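Long-range contacts in sugar fermentation stimulation protein homolog (PDB 4DAV), which probably binds DNA, combining an N-terminal OB domain with a domain of the PDDEXK nuclease clan: residues C123-I128 with G167-I172; E95-L100 with I221-E226; P9-I14 with R27-I32; E131-V136 with I172-A177. The protein carries 1 engineered substitution. One frame throughout, in Å; residues are numbered along the deposited sequence.

Starting from the N terminus, interaction 3 closes first: only 12 residues separate its segments, and it pairs the two strands of a hairpin belonging to the N-terminal, OB-like sheet. The chain then enters the PDDEXK domain. Residues 95-100 open interaction 2, which is completed only at 221-226, near the C terminus, so both remaining contacts fall within its span. Interactions 1 and 4 cross, because 123-128 and 131-136 come first and 167-172 and 172-177 follow. They share Ile172 and tie strand 127-139 to strand 170-176. Leu100 of interaction 2 packs on Met171 and Cys123 of interaction 1, whereas interaction 3 touches none of the others.

Interaction 1. Residues C123-I128 with G167-I172; sequences CSKGEI and GKRAMI
Ile128 reaches across to Arg169 and Met171 with its CG1-CD1 branch, and this is where the two segments pack hardest. Its CG1 stands anti to the backbone N (chi1 -171°), which carries CD1 up to the Met171 methyl; the 3.3 Å between CD1 and CE is closer than usual and may partly reflect coordinate error. The same CD1 lies over one face of the Arg169 guanidinium, 3.8 Å above the plane and displaced toward its rim. The base of the arginine side chain is held against backbone, its CB 3.5 Å from Glu127 O.

Further out the fit slackens. Lys125 brings CD to the guanidinium edge, 4.1 Å from Arg169 NH1, and Cys123 SG approaches the same NH1 obliquely at 4.0 Å. At the outer rim Glu127 OE1 and Lys168 NZ are 4.2 Å apart, an attraction at a distance too long to count as a salt bridge.

The arginine's polar end has its main partner in strand 207-215, where NH2 makes a salt bridge to Glu207. Strand 115-122 pairs with Ile128 through Ile121, Met171 also packs on Leu100 and Arg209, and Leu160 and Leu163 of helix 151-165 lie against Ala170 and Lys168, respectively.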
loop_
_atom_site.group_PDB
_atom_site.type_symbol
_atom_site.label_atom_id
_atom_site.label_comp_id
_atom_site.label_asym_id
_atom_site.label_seq_id
_atom_site.Cartn_x
_atom_site.Cartn_y
_atom_site.Cartn_z
ATOM N N CYS A 123 19.692 -9.599 0.455
ATOM C CA CYS A 123 19.507 -11.051 0.406
ATOM C C CYS A 123 20.811 -11.767 0.765
ATOM O O CYS A 123 21.845 -11.129 0.974
ATOM C CB CYS A 123 19.060 -11.494 -0.995
ATOM S SG CYS A 123 17.429 -10.916 -1.510
ATOM N N SER A 124 20.744 -13.094 0.842
ATOM C CA SER A 124 21.941 -13.927 0.937
ATOM C C SER A 124 22.724 -13.813 -0.370
ATOM O O SER A 124 23.952 -13.725 -0.364
ATOM C CB SER A 124 21.565 -15.388 1.201
ATOM O OG SER A 124 22.669 -16.121 1.705
ATOM N N LYS A 125 21.994 -13.792 -1.485
ATOM C CA LYS A 125 22.594 -13.649 -2.813
ATOM C C LYS A 125 23.266 -12.276 -2.946
ATOM O O LYS A 125 24.492 -12.183 -2.919
ATOM C CB LYS A 125 21.556 -13.858 -3.935
ATOM C CG LYS A 125 20.665 -15.101 -3.780
ATOM C CD LYS A 125 19.280 -14.757 -3.214
ATOM C CE LYS A 125 18.677 -15.919 -2.428
ATOM N NZ LYS A 125 17.528 -15.496 -1.584
ATOM N N GLY A 126 22.466 -11.214 -3.055
ATOM C CA GLY A 126 23.002 -9.863 -3.226
ATOM C C GLY A 126 22.034 -8.748 -2.864
ATOM O O GLY A 126 21.117 -8.933 -2.063
ATOM N N GLU A 127 22.254 -7.587 -3.477
ATOM C CA GLU A 127 21.501 -6.368 -3.189
ATOM C C GLU A 127 20.213 -6.350 -4.016
ATOM O O GLU A 127 20.227 -6.740 -5.183
ATOM C CB GLU A 127 22.364 -5.144 -3.540
ATOM C CG GLU A 127 22.252 -3.972 -2.578
ATOM C CD GLU A 127 23.149 -2.806 -2.970
ATOM O OE1 GLU A 127 23.255 -2.514 -4.183
ATOM O OE2 GLU A 127 23.741 -2.171 -2.065
ATOM N N ILE A 128 19.109 -5.899 -3.420
ATOM C CA ILE A 128 17.838 -5.757 -4.153
ATOM C C ILE A 128 17.089 -4.465 -3.791
ATOM O O ILE A 128 17.038 -4.057 -2.625
ATOM C CB ILE A 128 16.917 -6.979 -3.938
ATOM C CG1 ILE A 128 15.709 -6.907 -4.878
ATOM C CG2 ILE A 128 16.470 -7.070 -2.495
ATOM C CD1 ILE A 128 14.858 -8.154 -4.866
ATOM N N GLY A 167 21.798 -4.248 -15.207
ATOM C CA GLY A 167 22.364 -5.312 -14.373
ATOM C C GLY A 167 22.180 -5.181 -12.870
ATOM O O GLY A 167 23.093 -5.510 -12.103
ATOM N N LYS A 168 21.003 -4.713 -12.448
ATOM C CA LYS A 168 20.666 -4.593 -11.023
ATOM C C LYS A 168 19.315 -5.254 -10.725
ATOM O O LYS A 168 18.412 -5.234 -11.562
ATOM C CB LYS A 168 20.607 -3.125 -10.590
ATOM C CG LYS A 168 21.802 -2.263 -11.006
ATOM C CD LYS A 168 23.097 -2.666 -10.299
ATOM C CE LYS A 168 23.086 -2.332 -8.810
ATOM N NZ LYS A 168 24.411 -2.612 -8.190
ATOM N N ARG A 169 19.187 -5.835 -9.533
ATOM C CA ARG A 169 17.925 -6.421 -9.082
ATOM C C ARG A 169 16.950 -5.318 -8.640
ATOM O O ARG A 169 17.289 -4.483 -7.791
ATOM C CB ARG A 169 18.159 -7.389 -7.918
ATOM C CG ARG A 169 19.039 -8.588 -8.251
ATOM C CD ARG A 169 18.866 -9.698 -7.219
ATOM N NE ARG A 169 17.511 -10.260 -7.245
ATOM C CZ ARG A 169 17.044 -11.175 -6.394
ATOM N NH1 ARG A 169 17.816 -11.661 -5.422
ATOM N NH2 ARG A 169 15.790 -11.608 -6.514
ATOM N N ALA A 170 15.748 -5.327 -9.220
ATOM C CA ALA A 170 14.718 -4.333 -8.931
ATOM C C ALA A 170 13.332 -4.994 -8.860
ATOM O O ALA A 170 12.921 -5.679 -9.800
ATOM C CB ALA A 170 14.734 -3.248 -9.999
ATOM N N MET A 171 12.628 -4.786 -7.745
ATOM C CA MET A 171 11.317 -5.400 -7.503
ATOM C C MET A 171 10.250 -4.334 -7.228
ATOM O O MET A 171 10.553 -3.242 -6.741
ATOM C CB MET A 171 11.391 -6.379 -6.320
ATOM C CG MET A 171 10.177 -7.306 -6.201
ATOM S SD MET A 171 10.140 -8.405 -4.761
ATOM C CE MET A 171 11.747 -9.190 -4.833
ATOM N N ILE A 172 9.002 -4.654 -7.556
ATOM C CA ILE A 172 7.873 -3.810 -7.184
ATOM C C ILE A 172 6.765 -4.669 -6.573
ATOM O O ILE A 172 6.304 -5.636 -7.188
ATOM C CB ILE A 172 7.366 -2.970 -8.372
ATOM C CG1 ILE A 172 6.234 -2.037 -7.927
ATOM C CG2 ILE A 172 6.913 -3.863 -9.505
ATOM C CD1 ILE A 172 5.959 -0.917 -8.895
#

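Interaction 2. Residues E95-L100 with I221-E226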
loop_
_atom_site.group_PDB
_atom_site.type_symbol
_atom_site.label_atom_id
_atom_site.label_comp_id
_atom_site.label_asym_id
_atom_site.label_seq_id
_atom_site.Cartn_x
_atom_site.Cartn_y
_atom_site.Cartn_z
ATOM N N GLU A 95 9.736 -13.543 7.138
ATOM C CA GLU A 95 10.030 -14.408 5.987
ATOM C C GLU A 95 8.803 -15.227 5.560
ATOM O O GLU A 95 8.866 -16.450 5.428
ATOM C CB GLU A 95 11.250 -15.316 6.266
ATOM C CG GLU A 95 12.508 -14.558 6.737
ATOM C CD GLU A 95 13.726 -15.459 6.967
ATOM O OE1 GLU A 95 13.735 -16.609 6.482
ATOM O OE2 GLU A 95 14.689 -15.010 7.632
ATOM N N LEU A 96 7.690 -14.531 5.342
ATOM C CA LEU A 96 6.446 -15.159 4.904
ATOM C C LEU A 96 6.313 -15.119 3.387
ATOM O O LEU A 96 5.371 -15.681 2.835
ATOM C CB LEU A 96 5.240 -14.457 5.536
ATOM C CG LEU A 96 5.143 -14.533 7.064
ATOM C CD1 LEU A 96 4.166 -13.492 7.601
ATOM C CD2 LEU A 96 4.747 -15.938 7.519
ATOM N N LEU A 97 7.252 -14.449 2.722
ATOM C CA LEU A 97 7.229 -14.286 1.268
ATOM C C LEU A 97 8.295 -15.200 0.642
ATOM O O LEU A 97 9.439 -15.220 1.106
ATOM C CB LEU A 97 7.502 -12.815 0.926
ATOM C CG LEU A 97 7.134 -12.283 -0.459
ATOM C CD1 LEU A 97 5.634 -12.352 -0.683
ATOM C CD2 LEU A 97 7.632 -10.859 -0.612
ATOM N N PRO A 98 7.928 -15.959 -0.416
ATOM C CA PRO A 98 8.824 -16.978 -0.980
ATOM C C PRO A 98 10.062 -16.403 -1.660
ATOM O O PRO A 98 11.114 -17.041 -1.673
ATOM C CB PRO A 98 7.943 -17.674 -2.023
ATOM C CG PRO A 98 7.016 -16.619 -2.474
ATOM C CD PRO A 98 6.711 -15.806 -1.238
ATOM N N GLU A 99 9.929 -15.201 -2.208
ATOM C CA GLU A 99 11.000 -14.565 -2.964
ATOM C C GLU A 99 12.138 -14.081 -2.050
ATOM O O GLU A 99 13.272 -13.899 -2.502
ATOM C CB GLU A 99 10.442 -13.379 -3.759
ATOM C CG GLU A 99 9.210 -13.691 -4.631
ATOM C CD GLU A 99 9.541 -14.360 -5.959
ATOM O OE1 GLU A 99 10.738 -14.488 -6.304
ATOM O OE2 GLU A 99 8.588 -14.744 -6.675
ATOM N N LEU A 100 11.827 -13.873 -0.770
ATOM C CA LEU A 100 12.744 -13.234 0.164
ATOM C C LEU A 100 12.801 -14.004 1.484
ATOM O O LEU A 100 12.665 -13.419 2.556
ATOM C CB LEU A 100 12.283 -11.792 0.413
ATOM C CG LEU A 100 12.041 -10.895 -0.814
ATOM C CD1 LEU A 100 10.883 -9.943 -0.570
ATOM C CD2 LEU A 100 13.295 -10.123 -1.212
ATOM N N ILE A 221 -4.096 -7.200 11.795
ATOM C CA ILE A 221 -3.741 -7.115 10.388
ATOM C C ILE A 221 -3.339 -8.512 9.903
ATOM O O ILE A 221 -2.417 -9.130 10.456
ATOM C CB ILE A 221 -2.594 -6.123 10.157
ATOM C CG1 ILE A 221 -3.041 -4.693 10.487
ATOM C CG2 ILE A 221 -2.095 -6.187 8.709
ATOM C CD1 ILE A 221 -1.958 -3.647 10.192
ATOM N N ILE A 222 -4.042 -8.995 8.872
ATOM C CA ILE A 222 -3.910 -10.372 8.382
ATOM C C ILE A 222 -3.262 -10.377 7.014
ATOM O O ILE A 222 -3.708 -9.658 6.128
ATOM C CB ILE A 222 -5.300 -11.055 8.211
ATOM C CG1 ILE A 222 -6.073 -11.120 9.534
ATOM C CG2 ILE A 222 -5.141 -12.481 7.635
ATOM C CD1 ILE A 222 -5.459 -12.040 10.552
ATOM N N TYR A 223 -2.229 -11.202 6.842
ATOM C CA TYR A 223 -1.646 -11.480 5.522
ATOM C C TYR A 223 -2.307 -12.742 4.944
ATOM O O TYR A 223 -2.363 -13.767 5.612
ATOM C CB TYR A 223 -0.122 -11.645 5.631
ATOM C CG TYR A 223 0.561 -12.052 4.337
ATOM C CD1 TYR A 223 0.352 -11.333 3.163
ATOM C CD2 TYR A 223 1.430 -13.145 4.292
ATOM C CE1 TYR A 223 0.960 -11.699 1.977
ATOM C CE2 TYR A 223 2.051 -13.526 3.097
ATOM C CZ TYR A 223 1.812 -12.796 1.947
ATOM O OH TYR A 223 2.416 -13.144 0.760
ATOM N N ARG A 224 -2.820 -12.656 3.715
ATOM C CA ARG A 224 -3.568 -13.763 3.098
ATOM C C ARG A 224 -2.769 -14.528 2.032
ATOM O O ARG A 224 -3.244 -15.532 1.517
ATOM C CB ARG A 224 -4.864 -13.248 2.463
ATOM C CG ARG A 224 -5.917 -12.752 3.446
ATOM C CD ARG A 224 -7.260 -12.546 2.764
ATOM N NE ARG A 224 -7.134 -11.922 1.446
ATOM C CZ ARG A 224 -7.062 -10.615 1.193
ATOM N NH1 ARG A 224 -7.118 -9.713 2.164
ATOM N NH2 ARG A 224 -6.946 -10.205 -0.064
ATOM N N GLY A 225 -1.576 -14.053 1.695
ATOM C CA GLY A 225 -0.739 -14.702 0.688
ATOM C C GLY A 225 -0.548 -13.818 -0.524
ATOM O O GLY A 225 -1.007 -12.675 -0.550
ATOM N N GLU A 226 0.132 -14.342 -1.537
ATOM C CA GLU A 226 0.358 -13.586 -2.766
ATOM C C GLU A 226 -0.912 -13.508 -3.617
ATOM O O GLU A 226 -1.753 -14.401 -3.590
ATOM C CB GLU A 226 1.510 -14.184 -3.576
ATOM C CG GLU A 226 2.885 -13.921 -2.969
ATOM C CD GLU A 226 4.015 -13.984 -3.993
ATOM O OE1 GLU A 226 3.898 -13.315 -5.051
ATOM O OE2 GLU A 226 5.024 -14.685 -3.735
#
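Tyr223 holds CG anti to its backbone N (chi1 175°), which sends the ring toward 95-100; Leu97 CG is likewise anti (chi1 -162°), and the two side chains cross at about a right angle. The leucine's CD1 is the atom that arrives, 3.6 Å from Tyr223 OH, and it also rests against the side of Glu226, 3.9 Å from CG.

Leu96 meets the tyrosine at CE2, on the ring edge. Its carbonyl O lies near the ring plane, 4.0 Å from CE2, while its CB packs on the same carbon at 4.1 Å. One face of the phenol is taken by its own strand: Gly225 N sits 3.4 Å above the plane, over the ring centre.

Glu226 OE2 comes up to the CG-CD side of the Pro98 ring, 3.0 Å from CG, a short approach that should not be pressed. Glu99 OE2 is 4.6 Å from Glu226 OE2; Arg209, which forms a salt bridge with Glu99 and touches the Glu226 side chain, probably eases this closeness of like charges.

Leu97 and Tyr223 also share Ile91 and Leu211. Glu95, with positive phi, completes a Schellman motif that ends helix 81-94. The loop after it packs against strand 220-229, and the helix itself lies on the sheet through Ile91, which touches Tyr223, as in an alpha/beta domain.

Interaction 3. Residues P9-I14 with R27-I32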
loop_
_atom_site.group_PDB
_atom_site.type_symbol
_atom_site.label_atom_id
_atom_site.label_comp_id
_atom_site.label_asym_id
_atom_site.label_seq_id
_atom_site.Cartn_x
_atom_site.Cartn_y
_atom_site.Cartn_z
ATOM N N PRO A 9 -5.305 1.465 20.181
ATOM C CA PRO A 9 -6.692 1.042 20.065
ATOM C C PRO A 9 -7.196 1.382 18.652
ATOM O O PRO A 9 -6.535 2.141 17.938
ATOM C CB PRO A 9 -7.410 1.879 21.116
ATOM C CG PRO A 9 -6.545 3.048 21.368
ATOM C CD PRO A 9 -5.187 2.782 20.822
ATOM N N LEU A 10 -8.328 0.802 18.254
ATOM C CA LEU A 10 -8.909 1.036 16.937
ATOM C C LEU A 10 -10.390 1.377 17.059
ATOM O O LEU A 10 -11.184 0.575 17.558
ATOM C CB LEU A 10 -8.708 -0.177 16.045
ATOM C CG LEU A 10 -9.105 0.041 14.595
ATOM C CD1 LEU A 10 -8.085 0.937 13.890
ATOM C CD2 LEU A 10 -9.290 -1.284 13.882
ATOM N N PHE A 11 -10.751 2.576 16.600
ATOM C CA PHE A 11 -12.110 3.085 16.741
ATOM C C PHE A 11 -12.848 3.245 15.400
ATOM O O PHE A 11 -12.356 3.907 14.476
ATOM C CB PHE A 11 -12.128 4.442 17.441
ATOM C CG PHE A 11 -11.496 4.450 18.813
ATOM C CD1 PHE A 11 -11.790 3.456 19.754
ATOM C CD2 PHE A 11 -10.642 5.478 19.180
ATOM C CE1 PHE A 11 -11.214 3.480 21.029
ATOM C CE2 PHE A 11 -10.057 5.513 20.447
ATOM C CZ PHE A 11 -10.352 4.519 21.380
ATOM N N PRO A 12 -14.058 2.686 15.327
ATOM C CA PRO A 12 -15.025 3.016 14.310
ATOM C C PRO A 12 -15.348 4.497 14.268
ATOM O O PRO A 12 -15.539 5.125 15.301
ATOM C CB PRO A 12 -16.270 2.221 14.742
ATOM C CG PRO A 12 -15.736 1.058 15.447
ATOM C CD PRO A 12 -14.517 1.572 16.179
ATOM N N CYS A 13 -15.405 5.059 13.072
ATOM C CA CYS A 13 -15.829 6.441 12.912
ATOM C C CYS A 13 -16.758 6.519 11.718
ATOM O O CYS A 13 -16.792 5.610 10.882
ATOM C CB CYS A 13 -14.626 7.377 12.763
ATOM S SG CYS A 13 -13.521 7.037 11.343
ATOM N N ILE A 14 -17.540 7.584 11.666
ATOM C CA ILE A 14 -18.264 7.938 10.453
ATOM C C ILE A 14 -17.480 9.021 9.736
ATOM O O ILE A 14 -17.221 10.087 10.316
ATOM C CB ILE A 14 -19.671 8.443 10.773
ATOM C CG1 ILE A 14 -20.486 7.286 11.379
ATOM C CG2 ILE A 14 -20.319 8.957 9.502
ATOM C CD1 ILE A 14 -21.473 7.737 12.418
ATOM N N ARG A 27 -16.579 11.498 12.530
ATOM C CA ARG A 27 -17.313 11.584 13.784
ATOM C C ARG A 27 -16.981 10.365 14.611
ATOM O O ARG A 27 -17.201 9.246 14.167
ATOM C CB ARG A 27 -18.833 11.686 13.565
ATOM C CG ARG A 27 -19.622 11.437 14.853
ATOM C CD ARG A 27 -20.965 12.110 14.877
ATOM N NE ARG A 27 -21.853 11.652 13.806
ATOM C CZ ARG A 27 -22.533 10.506 13.815
ATOM N NH1 ARG A 27 -22.407 9.660 14.828
ATOM N NH2 ARG A 27 -23.330 10.191 12.792
ATOM N N ILE A 28 -16.431 10.595 15.798
ATOM C CA ILE A 28 -16.153 9.538 16.761
ATOM C C ILE A 28 -16.874 9.878 18.067
ATOM O O ILE A 28 -16.609 10.925 18.656
ATOM C CB ILE A 28 -14.653 9.429 17.074
ATOM C CG1 ILE A 28 -13.833 9.176 15.813
ATOM C CG2 ILE A 28 -14.402 8.296 18.078
ATOM C CD1 ILE A 28 -12.341 9.077 16.078
ATOM N N LYS A 29 -17.785 9.008 18.503
ATOM C CA LYS A 29 -18.471 9.170 19.796
ATOM C C LYS A 29 -19.141 10.525 19.905
ATOM O O LYS A 29 -18.800 11.297 20.793
ATOM C CB LYS A 29 -17.486 9.069 20.980
ATOM C CG LYS A 29 -16.499 7.895 20.992
ATOM C CD LYS A 29 -15.403 8.141 22.062
ATOM C CE LYS A 29 -14.332 7.039 22.108
ATOM N NZ LYS A 29 -13.351 7.243 23.235
ATOM N N GLU A 30 -20.062 10.842 19.002
ATOM C CA GLU A 30 -20.712 12.152 18.998
ATOM C C GLU A 30 -19.790 13.359 18.714
ATOM O O GLU A 30 -20.294 14.442 18.442
ATOM C CB GLU A 30 -21.454 12.419 20.330
ATOM C CG GLU A 30 -22.748 11.632 20.560
ATOM C CD GLU A 30 -23.497 12.084 21.824
ATOM O OE1 GLU A 30 -22.978 12.951 22.569
ATOM O OE2 GLU A 30 -24.612 11.580 22.084
ATOM N N ARG A 31 -18.465 13.208 18.788
ATOM C CA ARG A 31 -17.550 14.350 18.532
ATOM C C ARG A 31 -17.013 14.368 17.093
ATOM O O ARG A 31 -16.698 13.327 16.530
ATOM C CB ARG A 31 -16.363 14.312 19.502
ATOM C CG ARG A 31 -16.743 14.157 20.979
ATOM C CD ARG A 31 -15.513 14.248 21.901
ATOM N NE ARG A 31 -15.780 13.709 23.240
ATOM C CZ ARG A 31 -14.876 13.612 24.221
ATOM N NH1 ARG A 31 -13.621 14.018 24.042
ATOM N NH2 ARG A 31 -15.230 13.105 25.396
ATOM N N ILE A 32 -16.860 15.564 16.537
ATOM C CA ILE A 32 -16.204 15.777 15.246
ATOM C C ILE A 32 -14.685 15.970 15.454
ATOM O O ILE A 32 -14.267 16.829 16.205
ATOM C CB ILE A 32 -16.796 17.001 14.544
ATOM C CG1 ILE A 32 -18.250 16.734 14.167
ATOM C CG2 ILE A 32 -15.993 17.372 13.284
ATOM C CD1 ILE A 32 -18.918 17.958 13.573
HETATM O O HOH W 1 -18.645 6.598 15.387
#
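This is an antiparallel strand pairing in the hairpin of strands 11-20 and 23-28, part of the OB-like N-terminal sheet. Ile14 and Arg27 form a hydrogen-bonded pair: Ile14 N donates to Arg27 O at 3.0 Å, and Arg27 N donates to Ile14 O at 2.7 Å. Cys13 CA adds a C-H...O contact to Arg27 O, and its CB packs on Ile28 CG1 at 3.6 Å.

The Ile14 and Arg27 side chains run side by side from the same face of the sheet. A bend at chi3 (61°) folds the arginine so that Ile14 CD1 lies over one face of its guanidinium, nearest to NH2 at 3.1 Å, an approach so short that its detail is doubtful.

Beyond this pair a type I' turn from Ile28 to Arg31 reverses the chain toward strand 31-36. Lys29, in the turn, extends back to Phe11 in a cation-pi contact, with NZ 4.8 Å from the ring centroid and 24° off the normal. Tyr65 touches both Phe11 and Ile28.

A water donates to Arg27 O and, weakly, to Pro12 O. Arg27 O thus accepts from both a backbone N-H and water, while the lysine charge is probably stabilised in part by the aromatic ring.

Interaction 4. Residues E131-V136 with I172-A177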
loop_
_atom_site.group_PDB
_atom_site.type_symbol
_atom_site.label_atom_id
_atom_site.label_comp_id
_atom_site.label_asym_id
_atom_site.label_seq_id
_atom_site.Cartn_x
_atom_site.Cartn_y
_atom_site.Cartn_z
ATOM N N GLU A 131 10.400 -1.402 -4.431
ATOM C CA GLU A 131 9.439 -0.307 -4.368
ATOM C C GLU A 131 8.062 -0.911 -4.096
ATOM O O GLU A 131 7.717 -1.937 -4.689
ATOM C CB GLU A 131 9.418 0.445 -5.697
ATOM C CG GLU A 131 8.429 1.616 -5.767
ATOM C CD GLU A 131 8.945 2.895 -5.125
ATOM O OE1 GLU A 131 9.954 2.851 -4.394
ATOM O OE2 GLU A 131 8.328 3.957 -5.355
ATOM N N THR A 132 7.297 -0.292 -3.189
ATOM C CA THR A 132 5.937 -0.735 -2.875
ATOM C C THR A 132 4.915 0.245 -3.409
ATOM O O THR A 132 5.189 1.436 -3.512
ATOM C CB THR A 132 5.700 -0.864 -1.362
ATOM O OG1 THR A 132 5.939 0.398 -0.729
ATOM C CG2 THR A 132 6.597 -1.954 -0.761
ATOM N N LYS A 133 3.738 -0.271 -3.756
ATOM C CA LYS A 133 2.608 0.569 -4.144
ATOM C C LYS A 133 1.282 0.050 -3.584
ATOM O O LYS A 133 1.056 -1.152 -3.483
ATOM C CB LYS A 133 2.532 0.728 -5.665
ATOM C CG LYS A 133 3.712 1.506 -6.301
ATOM C CD LYS A 133 3.763 2.980 -5.877
ATOM C CE LYS A 133 5.040 3.657 -6.368
ATOM N NZ LYS A 133 5.048 5.135 -6.143
ATOM N N SER A 134 0.423 0.990 -3.207
ATOM C CA SER A 134 -0.876 0.694 -2.615
ATOM C C SER A 134 -1.815 0.277 -3.720
ATOM O O SER A 134 -1.970 1.004 -4.677
ATOM C CB SER A 134 -1.439 1.944 -1.912
ATOM O OG SER A 134 -2.773 1.735 -1.457
ATOM N N ALA A 135 -2.431 -0.891 -3.598
ATOM C CA ALA A 135 -3.432 -1.322 -4.566
ATOM C C ALA A 135 -4.729 -1.584 -3.844
ATOM O O ALA A 135 -5.033 -2.726 -3.494
ATOM C CB ALA A 135 -2.970 -2.569 -5.309
ATOM N N VAL A 136 -5.491 -0.521 -3.606
ATOM C CA VAL A 136 -6.765 -0.644 -2.888
ATOM C C VAL A 136 -7.974 -0.255 -3.749
ATOM O O VAL A 136 -9.091 -0.183 -3.249
ATOM C CB VAL A 136 -6.745 0.126 -1.523
ATOM C CG1 VAL A 136 -5.739 -0.518 -0.581
ATOM C CG2 VAL A 136 -6.442 1.603 -1.716
ATOM N N ILE A 172 9.002 -4.654 -7.556
ATOM C CA ILE A 172 7.873 -3.810 -7.184
ATOM C C ILE A 172 6.765 -4.669 -6.573
ATOM O O ILE A 172 6.304 -5.636 -7.188
ATOM C CB ILE A 172 7.366 -2.970 -8.372
ATOM C CG1 ILE A 172 6.234 -2.037 -7.927
ATOM C CG2 ILE A 172 6.913 -3.863 -9.505
ATOM C CD1 ILE A 172 5.959 -0.917 -8.895
ATOM N N VAL A 173 6.365 -4.312 -5.353
ATOM C CA VAL A 173 5.376 -5.059 -4.576
ATOM C C VAL A 173 4.086 -4.257 -4.407
ATOM O O VAL A 173 4.062 -3.249 -3.697
ATOM C CB VAL A 173 5.925 -5.389 -3.174
ATOM C CG1 VAL A 173 4.908 -6.183 -2.379
ATOM C CG2 VAL A 173 7.237 -6.149 -3.282
ATOM N N PHE A 174 3.012 -4.709 -5.049
ATOM C CA PHE A 174 1.717 -4.058 -4.905
ATOM C C PHE A 174 1.047 -4.571 -3.637
ATOM O O PHE A 174 0.897 -5.772 -3.452
ATOM C CB PHE A 174 0.850 -4.283 -6.148
ATOM C CG PHE A 174 1.338 -3.532 -7.357
ATOM C CD1 PHE A 174 1.202 -2.155 -7.428
ATOM C CD2 PHE A 174 1.968 -4.196 -8.409
ATOM C CE1 PHE A 174 1.666 -1.445 -8.513
ATOM C CE2 PHE A 174 2.435 -3.491 -9.515
ATOM C CZ PHE A 174 2.283 -2.113 -9.565
ATOM N N ILE A 175 0.691 -3.662 -2.733
ATOM C CA ILE A 175 0.025 -4.065 -1.501
ATOM C C ILE A 175 -1.479 -4.029 -1.740
ATOM O O ILE A 175 -2.091 -2.958 -1.807
ATOM C CB ILE A 175 0.388 -3.173 -0.307
ATOM C CG1 ILE A 175 1.900 -2.955 -0.221
ATOM C CG2 ILE A 175 -0.127 -3.799 0.988
ATOM C CD1 ILE A 175 2.686 -4.238 -0.103
ATOM N N GLY A 176 -2.058 -5.210 -1.900
ATOM C CA GLY A 176 -3.490 -5.363 -2.088
ATOM C C GLY A 176 -4.151 -5.425 -0.732
ATOM O O GLY A 176 -4.588 -6.492 -0.286
ATOM N N ALA A 177 -4.229 -4.275 -0.069
ATOM C CA ALA A 177 -4.732 -4.220 1.296
ATOM C C ALA A 177 -6.247 -4.123 1.293
ATOM O O ALA A 177 -6.812 -3.189 1.849
ATOM C CB ALA A 177 -4.110 -3.067 2.044
#
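Lys133 lays its CB obliquely against the CD1-CE1 side of the Phe174 ring, 3.6 Å from CD1. Its CG, anti to the carbonyl carbon (chi1 -66°), then leads the chain away from Phe174, and NZ forms a salt bridge with Glu131 OE2 at 3.6 Å. Ile172 CG1 sits over one face of the same ring, offset toward the rim, and the ring also stacks with Phe184.

Between the backbones, the strands run parallel and bond in alternation. Val173 N donates to Glu131 O, Lys133 N to Val173 O, Ile175 N to Lys133 O at 2.6 Å and Ala135 N to Ile175 O at 2.8 Å.

In the PDDEXK domain this pair lies centrally, and the Glu131-Thr132-Lys133 spacing is consistent with the clan's E-x-K element; Asp118 accepts from Thr132 N through OD2. The nearest atoms of the bound nucleic acid and the contact are about 5 Å apart.

On the opposite face Thr132 and Val173 both touch Phe88 of helix 81-94. Past the last backbone bond, Gly176 centres an inverse gamma turn, and Val136 CG1 packs 4.0 Å from Ala177 CB, with Gln84 beside both residues.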